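Local coordinates for protein alpha-galactosidase (Thermus thermophilus, PDB 6LCJ) that probably hydrolyses terminal alpha-linked galactose from oligosaccharides, working as a thermostable hexamer of the glycoside hydrolase family 36, at residues F45-W50 with P80-A85; G49-S54 with F305-A310; S54-V59 with L384-H389; L111-L116 with G124-K129. All blocks are in the same frame, centred on the assembly; numbering follows the deposited sequence.

Overall arrangement
The first segments of contacts 1, 2 and 3 follow one run of chain, 45-59. Contacts 1 and 2 share Gly49 and Trp50, and contacts 2 and 3 share Ser54. Strands 44-48 and 56-59, of contacts 1 and 3, are neighbours in one antiparallel sheet. All four are largely buried. Contact 2 is wholly so and joins the N-terminal part to the TIM barrel mainly through rings. Contact 3 sets a strand on a helix end through a serine hydroxyl and a histidine CH-pi contact. Contact 1 lays an arginine against leucines. Contact 4 lies farthest out, about 19 Å from the chain centre, and has an exposed residue. It is a backbone-bonded hairpin in another sheet, reached by a second subunit.

Contact 1: F45-W50 with P80-A85; sequences FFRHGW and PFLLEA
The Arg47 guanidinium is the flat group that carries this contact, and Leu82 CD2 lies over one of its faces. Leu83 CD2 comes to the same group obliquely. On the Phe45 ring, one face has Arg47 N above it, displaced toward the rim. The setting is the N-terminal beta-sandwich region. Strand 44-48 runs between strands 93-97 and 56-59 in an antiparallel sheet, and the short, weakly bonded helix 80-84 faces it across a gap filled by side chains. The strand and helix axes stay 11.9 Å apart, so long side chains must bridge them.

Arg47 does most of this. Its CG is anti to the backbone N (chi1 -167°), and the chain then bends at chi2 (-91°). That carries the guanidinium across to the helix. NH2 ends 3.9 Å from Leu82 CB and 4.0 Å from Leu83 CD2. The Leu82 side chain crosses Arg47 obliquely, while that of Leu83 crosses it at about a right angle.

The charge is met by Asp78, just before the helix, in a salt bridge to NH2. NH1 is hydrogen-bonded to Leu55 O. With both ends of the guanidinium held, its rotation is probably well fixed. Asp78 also accepts from Trp50 N, so one carboxylate ties both the arginine and the loop that follows the strand. Gly49 fits close by: a beta carbon there would sit about 3.1 Å from Arg47 NH1. Leu82 CD2 also reaches that loop, lying 4.3 Å from Trp50 N.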
loop_
_atom_site.group_PDB
_atom_site.type_symbol
_atom_site.label_atom_id
_atom_site.label_comp_id
_atom_site.label_asym_id
_atom_site.label_seq_id
_atom_site.Cartn_x
_atom_site.Cartn_y
_atom_site.Cartn_z
ATOM N N PHE E 45 -17.706 -8.528 29.350
ATOM C CA PHE E 45 -16.655 -7.737 29.977
ATOM C C PHE E 45 -17.231 -6.374 30.334
ATOM O O PHE E 45 -17.886 -5.733 29.501
ATOM C CB PHE E 45 -15.441 -7.589 29.049
ATOM C CG PHE E 45 -14.424 -6.522 29.500
ATOM C CD1 PHE E 45 -13.813 -6.592 30.747
ATOM C CD2 PHE E 45 -14.071 -5.472 28.655
ATOM C CE1 PHE E 45 -12.875 -5.632 31.147
ATOM C CE2 PHE E 45 -13.126 -4.507 29.050
ATOM C CZ PHE E 45 -12.536 -4.585 30.293
ATOM N N PHE E 46 -17.011 -5.938 31.574
ATOM C CA PHE E 46 -17.438 -4.600 31.962
ATOM C C PHE E 46 -16.392 -3.587 31.494
ATOM O O PHE E 46 -15.258 -3.544 32.001
ATOM C CB PHE E 46 -17.664 -4.489 33.462
ATOM C CG PHE E 46 -18.058 -3.103 33.888
ATOM C CD1 PHE E 46 -19.254 -2.557 33.463
ATOM C CD2 PHE E 46 -17.218 -2.331 34.679
ATOM C CE1 PHE E 46 -19.620 -1.267 33.837
ATOM C CE2 PHE E 46 -17.583 -1.055 35.064
ATOM C CZ PHE E 46 -18.786 -0.523 34.643
ATOM N N ARG E 47 -16.783 -2.764 30.537
ATOM C CA ARG E 47 -15.890 -1.818 29.899
ATOM C C ARG E 47 -16.149 -0.461 30.540
ATOM O O ARG E 47 -17.137 0.204 30.221
ATOM C CB ARG E 47 -16.136 -1.814 28.394
ATOM C CG ARG E 47 -15.062 -1.111 27.588
ATOM C CD ARG E 47 -15.387 0.357 27.380
ATOM N NE ARG E 47 -14.344 1.003 26.597
ATOM C CZ ARG E 47 -14.245 2.314 26.421
ATOM N NH1 ARG E 47 -15.132 3.126 26.974
ATOM N NH2 ARG E 47 -13.256 2.817 25.686
ATOM N N HIS E 48 -15.275 -0.057 31.463
ATOM C CA HIS E 48 -15.411 1.235 32.132
ATOM C C HIS E 48 -14.573 2.310 31.428
ATOM O O HIS E 48 -13.337 2.286 31.480
ATOM C CB HIS E 48 -15.016 1.149 33.596
ATOM C CG HIS E 48 -15.330 2.409 34.328
ATOM N ND1 HIS E 48 -14.357 3.244 34.834
ATOM C CD2 HIS E 48 -16.513 3.036 34.538
ATOM C CE1 HIS E 48 -14.931 4.310 35.362
ATOM N NE2 HIS E 48 -16.240 4.208 35.198
ATOM N N GLY E 49 -15.245 3.271 30.804
ATOM C CA GLY E 49 -14.550 4.369 30.154
ATOM C C GLY E 49 -13.892 5.326 31.139
ATOM O O GLY E 49 -14.164 5.344 32.344
ATOM N N TRP E 50 -13.016 6.165 30.585
ATOM C CA TRP E 50 -12.111 6.966 31.406
ATOM C C TRP E 50 -12.820 8.115 32.109
ATOM O O TRP E 50 -12.587 8.357 33.297
ATOM C CB TRP E 50 -10.994 7.522 30.540
ATOM C CG TRP E 50 -9.935 8.258 31.301
ATOM C CD1 TRP E 50 -9.382 7.907 32.501
ATOM C CD2 TRP E 50 -9.287 9.463 30.896
ATOM N NE1 TRP E 50 -8.429 8.821 32.864
ATOM C CE2 TRP E 50 -8.343 9.784 31.894
ATOM C CE3 TRP E 50 -9.399 10.298 29.769
ATOM C CZ2 TRP E 50 -7.523 10.907 31.811
ATOM C CZ3 TRP E 50 -8.584 11.409 29.679
ATOM C CH2 TRP E 50 -7.653 11.708 30.694
ATOM N N PRO E 80 -7.176 8.198 25.367
ATOM C CA PRO E 80 -6.762 7.876 23.986
ATOM C C PRO E 80 -6.196 6.480 23.819
ATOM O O PRO E 80 -6.412 5.862 22.769
ATOM C CB PRO E 80 -5.720 8.954 23.676
ATOM C CG PRO E 80 -6.097 10.103 24.559
ATOM C CD PRO E 80 -6.599 9.471 25.837
ATOM N N PHE E 81 -5.507 5.945 24.829
ATOM C CA PHE E 81 -5.031 4.566 24.749
ATOM C C PHE E 81 -6.189 3.600 24.539
ATOM O O PHE E 81 -6.142 2.741 23.651
ATOM C CB PHE E 81 -4.253 4.203 26.012
ATOM C CG PHE E 81 -3.776 2.779 26.037
ATOM C CD1 PHE E 81 -4.600 1.762 26.512
ATOM C CD2 PHE E 81 -2.502 2.451 25.589
ATOM C CE1 PHE E 81 -4.176 0.441 26.528
ATOM C CE2 PHE E 81 -2.063 1.136 25.610
ATOM C CZ PHE E 81 -2.908 0.128 26.078
ATOM N N LEU E 82 -7.239 3.721 25.356
ATOM C CA LEU E 82 -8.401 2.841 25.255
ATOM C C LEU E 82 -9.035 2.855 23.870
ATOM O O LEU E 82 -9.736 1.907 23.513
ATOM C CB LEU E 82 -9.461 3.260 26.280
ATOM C CG LEU E 82 -9.521 2.626 27.672
ATOM C CD1 LEU E 82 -8.144 2.521 28.285
ATOM C CD2 LEU E 82 -10.435 3.466 28.542
ATOM N N LEU E 83 -8.829 3.918 23.096
ATOM C CA LEU E 83 -9.484 4.083 21.810
ATOM C C LEU E 83 -8.591 3.713 20.630
ATOM O O LEU E 83 -9.100 3.557 19.520
ATOM C CB LEU E 83 -9.968 5.531 21.648
ATOM C CG LEU E 83 -11.073 5.998 22.592
ATOM C CD1 LEU E 83 -11.508 7.400 22.239
ATOM C CD2 LEU E 83 -12.258 5.042 22.571
ATOM N N GLU E 84 -7.280 3.590 20.831
ATOM C CA GLU E 84 -6.381 3.166 19.767
ATOM C C GLU E 84 -6.082 1.674 19.807
ATOM O O GLU E 84 -5.405 1.176 18.906
ATOM C CB GLU E 84 -5.045 3.941 19.821
ATOM C CG GLU E 84 -5.154 5.466 19.946
ATOM C CD GLU E 84 -5.551 6.173 18.647
ATOM O OE1 GLU E 84 -5.155 5.692 17.556
ATOM O OE2 GLU E 84 -6.262 7.205 18.721
ATOM N N ALA E 85 -6.563 0.952 20.814
ATOM C CA ALA E 85 -6.145 -0.427 21.049
ATOM C C ALA E 85 -7.108 -1.415 20.401
ATOM O O ALA E 85 -8.317 -1.170 20.323
ATOM C CB ALA E 85 -6.046 -0.704 22.550
#

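Contact 2: G49-S54 with F305-A310; sequences GWQSWS and FLYAAA
A type I beta turn, Gln51 to Ser54, here meets a loop of the TIM barrel. The turn links strands 44-48 and 56-59 of the N-terminal region. Segment 305-310 follows barrel strand 298-303 at its C-terminal end, the end where TIM barrels carry their active sites, and winds into a short 3-10 segment. The turn is closed by Ser54 N donating to Gln51 O at 2.9 Å.

Trp53 and Phe305 form a T-shaped (edge-to-face) pair. The edge of the indole points at the phenyl face, with the planes at 78° and CH2 standing 3.5 Å above the ring centre of Phe305. An alanine in place of Phe305 offers no ring face, and the Trp53 tip would probably be less firmly seated. The Phe305 ring has Tyr307 OH at its edge, and that hydroxyl is hydrogen-bonded to Ala264 O.

Gln51 lies alongside Tyr307, both pointing the same way, with the amide and the phenol ring only 16° from parallel. Its NE2 comes 3.6 Å from Tyr307 CD2. The other amide atom, OE1, sits above the Trp53 plane near the rim and accepts a weak bond from Trp53 N, which may help to orient the amide. The Trp53 tip also touches the phenol obliquely, CZ3 lying 3.9 Å from Tyr307 CE2.

Trp50 extends over to the far end of the loop. Its NE1 is bonded to Glu317 OE2 in helix 317-331. The benzo edge of its indole meets Ala310, with CZ2 3.4 Å from the methyl CB.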
loop_
_atom_site.group_PDB
_atom_site.type_symbol
_atom_site.label_atom_id
_atom_site.label_comp_id
_atom_site.label_asym_id
_atom_site.label_seq_id
_atom_site.Cartn_x
_atom_site.Cartn_y
_atom_site.Cartn_z
ATOM N N GLY E 49 -15.245 3.271 30.804
ATOM C CA GLY E 49 -14.550 4.369 30.154
ATOM C C GLY E 49 -13.892 5.326 31.139
ATOM O O GLY E 49 -14.164 5.344 32.344
ATOM N N TRP E 50 -13.016 6.165 30.585
ATOM C CA TRP E 50 -12.111 6.966 31.406
ATOM C C TRP E 50 -12.820 8.115 32.109
ATOM O O TRP E 50 -12.587 8.357 33.297
ATOM C CB TRP E 50 -10.994 7.522 30.540
ATOM C CG TRP E 50 -9.935 8.258 31.301
ATOM C CD1 TRP E 50 -9.382 7.907 32.501
ATOM C CD2 TRP E 50 -9.287 9.463 30.896
ATOM N NE1 TRP E 50 -8.429 8.821 32.864
ATOM C CE2 TRP E 50 -8.343 9.784 31.894
ATOM C CE3 TRP E 50 -9.399 10.298 29.769
ATOM C CZ2 TRP E 50 -7.523 10.907 31.811
ATOM C CZ3 TRP E 50 -8.584 11.409 29.679
ATOM C CH2 TRP E 50 -7.653 11.708 30.694
ATOM N N GLN E 51 -13.633 8.875 31.379
ATOM C CA GLN E 51 -14.175 10.123 31.889
ATOM C C GLN E 51 -15.704 10.134 31.775
ATOM O O GLN E 51 -16.335 9.176 31.313
ATOM C CB GLN E 51 -13.529 11.330 31.175
ATOM C CG GLN E 51 -13.523 11.256 29.664
ATOM C CD GLN E 51 -14.100 12.502 29.013
ATOM O OE1 GLN E 51 -15.104 13.046 29.483
ATOM N NE2 GLN E 51 -13.475 12.956 27.918
ATOM N N SER E 52 -16.292 11.247 32.222
ATOM C CA SER E 52 -17.748 11.406 32.297
ATOM C C SER E 52 -18.454 10.956 31.025
ATOM O O SER E 52 -19.375 10.136 31.074
ATOM C CB SER E 52 -18.083 12.868 32.581
ATOM O OG SER E 52 -17.717 13.212 33.908
ATOM N N TRP E 53 -18.032 11.484 29.872
ATOM C CA TRP E 53 -18.699 11.206 28.605
ATOM C C TRP E 53 -18.370 9.818 28.066
ATOM O O TRP E 53 -19.085 9.323 27.185
ATOM C CB TRP E 53 -18.329 12.289 27.571
ATOM C CG TRP E 53 -18.549 13.688 28.102
ATOM C CD1 TRP E 53 -19.552 14.095 28.940
ATOM C CD2 TRP E 53 -17.737 14.844 27.864
ATOM N NE1 TRP E 53 -19.419 15.425 29.229
ATOM C CE2 TRP E 53 -18.313 15.913 28.584
ATOM C CE3 TRP E 53 -16.583 15.086 27.107
ATOM C CZ2 TRP E 53 -17.769 17.211 28.572
ATOM C CZ3 TRP E 53 -16.040 16.390 27.103
ATOM C CH2 TRP E 53 -16.640 17.424 27.822
ATOM N N SER E 54 -17.326 9.176 28.582
ATOM C CA SER E 54 -16.872 7.903 28.032
ATOM C C SER E 54 -17.909 6.798 28.232
ATOM O O SER E 54 -18.728 6.836 29.152
ATOM C CB SER E 54 -15.547 7.490 28.672
ATOM O OG SER E 54 -14.518 8.377 28.287
ATOM N N PHE E 305 -14.747 19.763 31.073
ATOM C CA PHE E 305 -13.643 19.348 30.219
ATOM C C PHE E 305 -12.401 19.057 31.039
ATOM O O PHE E 305 -11.286 19.351 30.612
ATOM C CB PHE E 305 -13.335 20.401 29.150
ATOM C CG PHE E 305 -14.402 20.537 28.108
ATOM C CD1 PHE E 305 -15.574 21.229 28.380
ATOM C CD2 PHE E 305 -14.239 19.961 26.857
ATOM C CE1 PHE E 305 -16.573 21.351 27.417
ATOM C CE2 PHE E 305 -15.234 20.079 25.884
ATOM C CZ PHE E 305 -16.401 20.777 26.166
ATOM N N LEU E 306 -12.593 18.495 32.231
ATOM C CA LEU E 306 -11.492 18.256 33.147
ATOM C C LEU E 306 -10.565 17.140 32.682
ATOM O O LEU E 306 -9.470 16.999 33.242
ATOM C CB LEU E 306 -12.040 17.937 34.539
ATOM C CG LEU E 306 -12.751 19.059 35.321
ATOM C CD1 LEU E 306 -13.239 18.516 36.658
ATOM C CD2 LEU E 306 -11.834 20.229 35.529
ATOM N N TYR E 307 -10.969 16.344 31.680
ATOM C CA TYR E 307 -10.025 15.426 31.048
ATOM C C TYR E 307 -8.788 16.164 30.516
ATOM O O TYR E 307 -7.704 15.573 30.420
ATOM C CB TYR E 307 -10.713 14.654 29.908
ATOM C CG TYR E 307 -10.918 15.511 28.675
ATOM C CD1 TYR E 307 -9.934 15.616 27.700
ATOM C CD2 TYR E 307 -12.080 16.240 28.506
ATOM C CE1 TYR E 307 -10.106 16.422 26.598
ATOM C CE2 TYR E 307 -12.257 17.045 27.400
ATOM C CZ TYR E 307 -11.271 17.134 26.457
ATOM O OH TYR E 307 -11.459 17.944 25.374
ATOM N N ALA E 308 -8.930 17.437 30.133
ATOM C CA ALA E 308 -7.781 18.153 29.589
ATOM C C ALA E 308 -6.629 18.204 30.582
ATOM O O ALA E 308 -5.461 18.191 30.180
ATOM C CB ALA E 308 -8.185 19.559 29.163
ATOM N N ALA E 309 -6.929 18.237 31.881
ATOM C CA ALA E 309 -5.887 18.280 32.893
ATOM C C ALA E 309 -5.207 16.932 33.116
ATOM O O ALA E 309 -4.197 16.874 33.837
ATOM C CB ALA E 309 -6.474 18.782 34.211
ATOM N N ALA E 310 -5.728 15.850 32.532
ATOM C CA ALA E 310 -5.204 14.511 32.779
ATOM C C ALA E 310 -4.688 13.843 31.511
ATOM O O ALA E 310 -4.374 12.650 31.533
ATOM C CB ALA E 310 -6.264 13.633 33.449
#

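Contact 3: S54-V59 with L384-H389; sequences SLAAWV and LRSTLH
Strand 56-59, at the edge of an antiparallel sheet of the N-terminal region, crosses the C-terminal end of helix 380-388 at 88°. The axes come within 6.7 Å, an approach consistent with the small residues Ala56 and Ser386 where the two backbones are nearest.

Two polar contacts stand out, one across the interface and one within the helix end. Ser386 OG lies 3.1 Å from Ser54 O and can donate to it, although its proton has another acceptor within reach. His389 ND1 donates to Arg385 O at 2.6 Å, in the imidazole plane and nearly along the C=O axis. With NE2 bonded to Tyr464 OH, the ring is held at both nitrogens.

One face of the ring is turned to the strand. Ala57 CA stands over the ring centre in a CH-pi contact, 3.9 Å from the centroid. Trp58 meets the imidazole rim to rim, CD1 being 3.8 Å from His389 CD2. An alanine at His389 has no imidazole for these contacts, and the strand would probably sit less firmly on the helix.

Leu55 CD1 comes to the edge of the Arg385 guanidinium, whose NH2 is hydrogen-bonded to Asn382 OD1; CD1 lies 3.4 Å from Arg385 NE.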
loop_
_atom_site.group_PDB
_atom_site.type_symbol
_atom_site.label_atom_id
_atom_site.label_comp_id
_atom_site.label_asym_id
_atom_site.label_seq_id
_atom_site.Cartn_x
_atom_site.Cartn_y
_atom_site.Cartn_z
ATOM N N SER E 54 -17.326 9.176 28.582
ATOM C CA SER E 54 -16.872 7.903 28.032
ATOM C C SER E 54 -17.909 6.798 28.232
ATOM O O SER E 54 -18.728 6.836 29.152
ATOM C CB SER E 54 -15.547 7.490 28.672
ATOM O OG SER E 54 -14.518 8.377 28.287
ATOM N N LEU E 55 -17.860 5.805 27.350
ATOM C CA LEU E 55 -18.773 4.678 27.446
ATOM C C LEU E 55 -18.436 3.799 28.645
ATOM O O LEU E 55 -17.283 3.382 28.825
ATOM C CB LEU E 55 -18.723 3.842 26.171
ATOM C CG LEU E 55 -19.590 2.580 26.294
ATOM C CD1 LEU E 55 -21.024 2.855 25.892
ATOM C CD2 LEU E 55 -19.007 1.406 25.511
ATOM N N ALA E 56 -19.447 3.514 29.461
ATOM C CA ALA E 56 -19.392 2.457 30.458
ATOM C C ALA E 56 -20.527 1.486 30.162
ATOM O O ALA E 56 -21.701 1.884 30.170
ATOM C CB ALA E 56 -19.515 3.020 31.874
ATOM N N ALA E 57 -20.184 0.224 29.897
ATOM C CA ALA E 57 -21.197 -0.758 29.525
ATOM C C ALA E 57 -20.575 -2.146 29.514
ATOM O O ALA E 57 -19.351 -2.290 29.493
ATOM C CB ALA E 57 -21.808 -0.451 28.153
ATOM N N TRP E 58 -21.444 -3.163 29.514
ATOM C CA TRP E 58 -21.031 -4.548 29.312
ATOM C C TRP E 58 -20.918 -4.828 27.821
ATOM O O TRP E 58 -21.849 -4.553 27.058
ATOM C CB TRP E 58 -22.035 -5.516 29.948
ATOM C CG TRP E 58 -21.987 -5.538 31.455
ATOM C CD1 TRP E 58 -22.748 -4.791 32.321
ATOM C CD2 TRP E 58 -21.110 -6.324 32.273
ATOM N NE1 TRP E 58 -22.402 -5.078 33.624
ATOM C CE2 TRP E 58 -21.404 -6.013 33.624
ATOM C CE3 TRP E 58 -20.111 -7.265 31.996
ATOM C CZ2 TRP E 58 -20.740 -6.614 34.689
ATOM C CZ3 TRP E 58 -19.447 -7.855 33.056
ATOM C CH2 TRP E 58 -19.767 -7.528 34.390
ATOM N N VAL E 59 -19.776 -5.364 27.398
ATOM C CA VAL E 59 -19.551 -5.668 25.992
ATOM C C VAL E 59 -19.144 -7.133 25.846
ATOM O O VAL E 59 -18.809 -7.819 26.814
ATOM C CB VAL E 59 -18.479 -4.755 25.347
ATOM C CG1 VAL E 59 -18.793 -3.304 25.602
ATOM C CG2 VAL E 59 -17.085 -5.126 25.846
ATOM N N LEU E 384 -28.124 7.868 29.233
ATOM C CA LEU E 384 -28.666 6.827 30.097
ATOM C C LEU E 384 -27.738 5.619 30.157
ATOM O O LEU E 384 -27.525 5.053 31.234
ATOM C CB LEU E 384 -30.062 6.422 29.617
ATOM C CG LEU E 384 -31.206 7.419 29.827
ATOM C CD1 LEU E 384 -32.408 6.958 29.036
ATOM C CD2 LEU E 384 -31.584 7.603 31.300
ATOM N N ARG E 385 -27.143 5.232 29.023
ATOM C CA ARG E 385 -26.382 3.981 28.987
ATOM C C ARG E 385 -25.183 4.014 29.931
ATOM O O ARG E 385 -24.921 3.039 30.642
ATOM C CB ARG E 385 -25.918 3.658 27.569
ATOM C CG ARG E 385 -25.085 2.368 27.507
ATOM C CD ARG E 385 -25.003 1.788 26.091
ATOM N NE ARG E 385 -24.347 2.762 25.245
ATOM C CZ ARG E 385 -24.946 3.445 24.276
ATOM N NH1 ARG E 385 -26.227 3.222 23.985
ATOM N NH2 ARG E 385 -24.256 4.358 23.603
ATOM N N SER E 386 -24.434 5.123 29.948
ATOM C CA SER E 386 -23.234 5.186 30.779
ATOM C C SER E 386 -23.576 5.444 32.241
ATOM O O SER E 386 -22.951 4.866 33.137
ATOM C CB SER E 386 -22.280 6.260 30.251
ATOM O OG SER E 386 -21.616 5.801 29.081
ATOM N N THR E 387 -24.552 6.321 32.492
ATOM C CA THR E 387 -24.997 6.595 33.854
ATOM C C THR E 387 -25.473 5.324 34.547
ATOM O O THR E 387 -25.087 5.041 35.689
ATOM C CB THR E 387 -26.115 7.630 33.820
ATOM O OG1 THR E 387 -25.602 8.861 33.316
ATOM C CG2 THR E 387 -26.720 7.836 35.212
ATOM N N LEU E 388 -26.307 4.536 33.868
ATOM C CA LEU E 388 -26.815 3.310 34.468
ATOM C C LEU E 388 -25.700 2.393 34.963
ATOM O O LEU E 388 -25.910 1.624 35.910
ATOM C CB LEU E 388 -27.697 2.563 33.468
ATOM C CG LEU E 388 -29.132 3.068 33.371
ATOM C CD1 LEU E 388 -29.793 2.621 32.077
ATOM C CD2 LEU E 388 -29.920 2.611 34.591
ATOM N N HIS E 389 -24.513 2.452 34.359
ATOM C CA HIS E 389 -23.425 1.568 34.763
ATOM C C HIS E 389 -22.449 2.239 35.710
ATOM O O HIS E 389 -21.390 1.674 36.000
ATOM C CB HIS E 389 -22.672 1.040 33.546
ATOM C CG HIS E 389 -23.514 0.206 32.640
ATOM N ND1 HIS E 389 -24.361 0.753 31.699
ATOM C CD2 HIS E 389 -23.655 -1.134 32.542
ATOM C CE1 HIS E 389 -24.979 -0.215 31.050
ATOM N NE2 HIS E 389 -24.568 -1.370 31.541
#

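Contact 4: L111-L116 with G124-K129; sequences LGARVL and GRYAGK
This is an antiparallel beta hairpin, strands 113-117 and 122-126, lying in the six-stranded sheet of the N-terminal region. Strand 122-126 pairs on its other side with strand 33-37, and strand 113-117 with strand 89-91.

Arg114 and Arg125 make the hydrogen-bonded pair. Arg114 N donates to Arg125 O at 3.0 Å from above the carbonyl plane. Arg125 N answers with a bond of 2.9 Å to Arg114 O, nearly along the C=O axis. Ala113 with Tyr126 and Val115 with Gly124 are the non-hydrogen-bonded pairs on either side. Beyond the strands, Ala127 N donates to Gly112 O at 2.7 Å.

Tyr126 lies on the face shared with Ala113 and Val115. Its CG is anti to the carbonyl carbon (chi1 -86°), which turns the ring back over the neighbouring strand. Ala113 CB then lies over one ring face, toward the rim, in a CH-pi contact with CE1 3.7 Å away. Leu111 O is at the ring edge, in plane, 3.2 Å from CE1. The Tyr126 hydroxyl is bonded to Ala132 O.

The other face carries the two arginines. The Arg114 chain is extended from CG to NE, which carries the guanidinium to salt bridges with Asp79 and Glu315; these would probably offset its charge. Arg125 leads away to a salt bridge with Glu33, and it makes a long, weak ion pair with Glu258 of a second subunit. A water ties this face to the backbone: it accepts from Arg114 NH1 at 3.1 Å and donates to Arg125 O at 2.9 Å.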
loop_
_atom_site.group_PDB
_atom_site.type_symbol
_atom_site.label_atom_id
_atom_site.label_comp_id
_atom_site.label_asym_id
_atom_site.label_seq_id
_atom_site.Cartn_x
_atom_site.Cartn_y
_atom_site.Cartn_z
ATOM N N LEU E 111 -4.379 5.558 41.599
ATOM C CA LEU E 111 -4.470 6.281 40.336
ATOM C C LEU E 111 -3.738 5.572 39.201
ATOM O O LEU E 111 -2.731 4.892 39.408
ATOM C CB LEU E 111 -3.849 7.673 40.475
ATOM C CG LEU E 111 -4.448 8.661 41.458
ATOM C CD1 LEU E 111 -3.411 9.718 41.830
ATOM C CD2 LEU E 111 -5.687 9.299 40.850
ATOM N N GLY E 112 -4.225 5.790 37.983
ATOM C CA GLY E 112 -3.434 5.516 36.799
ATOM C C GLY E 112 -3.471 4.094 36.294
ATOM O O GLY E 112 -2.514 3.657 35.654
ATOM N N ALA E 113 -4.552 3.360 36.550
ATOM C CA ALA E 113 -4.658 1.963 36.164
ATOM C C ALA E 113 -5.629 1.767 34.999
ATOM O O ALA E 113 -6.584 2.529 34.815
ATOM C CB ALA E 113 -5.096 1.109 37.352
ATOM N N ARG E 114 -5.362 0.732 34.207
ATOM C CA ARG E 114 -6.266 0.258 33.174
ATOM C C ARG E 114 -6.471 -1.238 33.361
ATOM O O ARG E 114 -5.665 -1.913 34.000
ATOM C CB ARG E 114 -5.722 0.550 31.785
ATOM C CG ARG E 114 -5.528 2.020 31.484
ATOM C CD ARG E 114 -4.988 2.136 30.101
ATOM N NE ARG E 114 -4.689 3.489 29.659
ATOM C CZ ARG E 114 -3.466 4.007 29.601
ATOM N NH1 ARG E 114 -2.408 3.303 30.004
ATOM N NH2 ARG E 114 -3.305 5.241 29.156
ATOM N N VAL E 115 -7.566 -1.763 32.813
ATOM C CA VAL E 115 -7.905 -3.175 32.986
ATOM C C VAL E 115 -8.303 -3.762 31.642
ATOM O O VAL E 115 -9.213 -3.251 30.979
ATOM C CB VAL E 115 -9.021 -3.393 34.022
ATOM C CG1 VAL E 115 -9.416 -4.857 34.054
ATOM C CG2 VAL E 115 -8.551 -2.939 35.393
ATOM N N LEU E 116 -7.622 -4.840 31.249
ATOM C CA LEU E 116 -7.868 -5.535 29.995
ATOM C C LEU E 116 -8.762 -6.739 30.257
ATOM O O LEU E 116 -8.542 -7.493 31.210
ATOM C CB LEU E 116 -6.551 -5.961 29.355
ATOM C CG LEU E 116 -6.532 -6.945 28.184
ATOM C CD1 LEU E 116 -7.036 -6.303 26.915
ATOM C CD2 LEU E 116 -5.111 -7.415 27.983
ATOM N N GLY E 124 -4.952 -6.283 34.983
ATOM C CA GLY E 124 -4.830 -4.924 35.471
ATOM C C GLY E 124 -3.398 -4.441 35.358
ATOM O O GLY E 124 -2.462 -5.154 35.720
ATOM N N ARG E 125 -3.238 -3.223 34.845
ATOM C CA ARG E 125 -1.919 -2.663 34.590
ATOM C C ARG E 125 -1.896 -1.201 35.007
ATOM O O ARG E 125 -2.613 -0.378 34.435
ATOM C CB ARG E 125 -1.536 -2.806 33.116
ATOM C CG ARG E 125 -0.123 -2.319 32.808
ATOM C CD ARG E 125 0.261 -2.566 31.373
ATOM N NE ARG E 125 0.311 -3.990 31.085
ATOM C CZ ARG E 125 0.244 -4.499 29.864
ATOM N NH1 ARG E 125 0.119 -3.687 28.818
ATOM N NH2 ARG E 125 0.299 -5.813 29.692
ATOM N N TYR E 126 -1.066 -0.882 35.997
ATOM C CA TYR E 126 -0.824 0.503 36.371
ATOM C C TYR E 126 0.119 1.144 35.361
ATOM O O TYR E 126 1.093 0.531 34.929
ATOM C CB TYR E 126 -0.232 0.582 37.781
ATOM C CG TYR E 126 -1.269 0.608 38.897
ATOM C CD1 TYR E 126 -1.963 1.773 39.213
ATOM C CD2 TYR E 126 -1.547 -0.532 39.635
ATOM C CE1 TYR E 126 -2.922 1.792 40.234
ATOM C CE2 TYR E 126 -2.493 -0.522 40.650
ATOM C CZ TYR E 126 -3.175 0.638 40.944
ATOM O OH TYR E 126 -4.097 0.628 41.956
ATOM N N ALA E 127 -0.188 2.379 34.968
ATOM C CA ALA E 127 0.628 3.057 33.962
ATOM C C ALA E 127 1.923 3.600 34.567
ATOM O O ALA E 127 3.017 3.366 34.036
ATOM C CB ALA E 127 -0.174 4.181 33.306
ATOM N N GLY E 128 1.821 4.331 35.672
ATOM C CA GLY E 128 3.005 4.773 36.375
ATOM C C GLY E 128 3.443 3.807 37.460
ATOM O O GLY E 128 3.700 2.627 37.195
ATOM N N LYS E 129 3.539 4.293 38.692
ATOM C CA LYS E 129 3.963 3.419 39.774
ATOM C C LYS E 129 2.830 2.476 40.159
ATOM O O LYS E 129 1.644 2.810 40.016
ATOM C CB LYS E 129 4.419 4.237 40.983
ATOM C CG LYS E 129 3.548 5.442 41.302
ATOM C CD LYS E 129 3.665 5.842 42.777
ATOM C CE LYS E 129 2.360 6.452 43.292
ATOM N NZ LYS E 129 2.345 6.683 44.770
HETATM O O HOH W 1 -0.248 4.496 37.909
HETATM O O HOH W 2 -1.925 0.986 32.028
#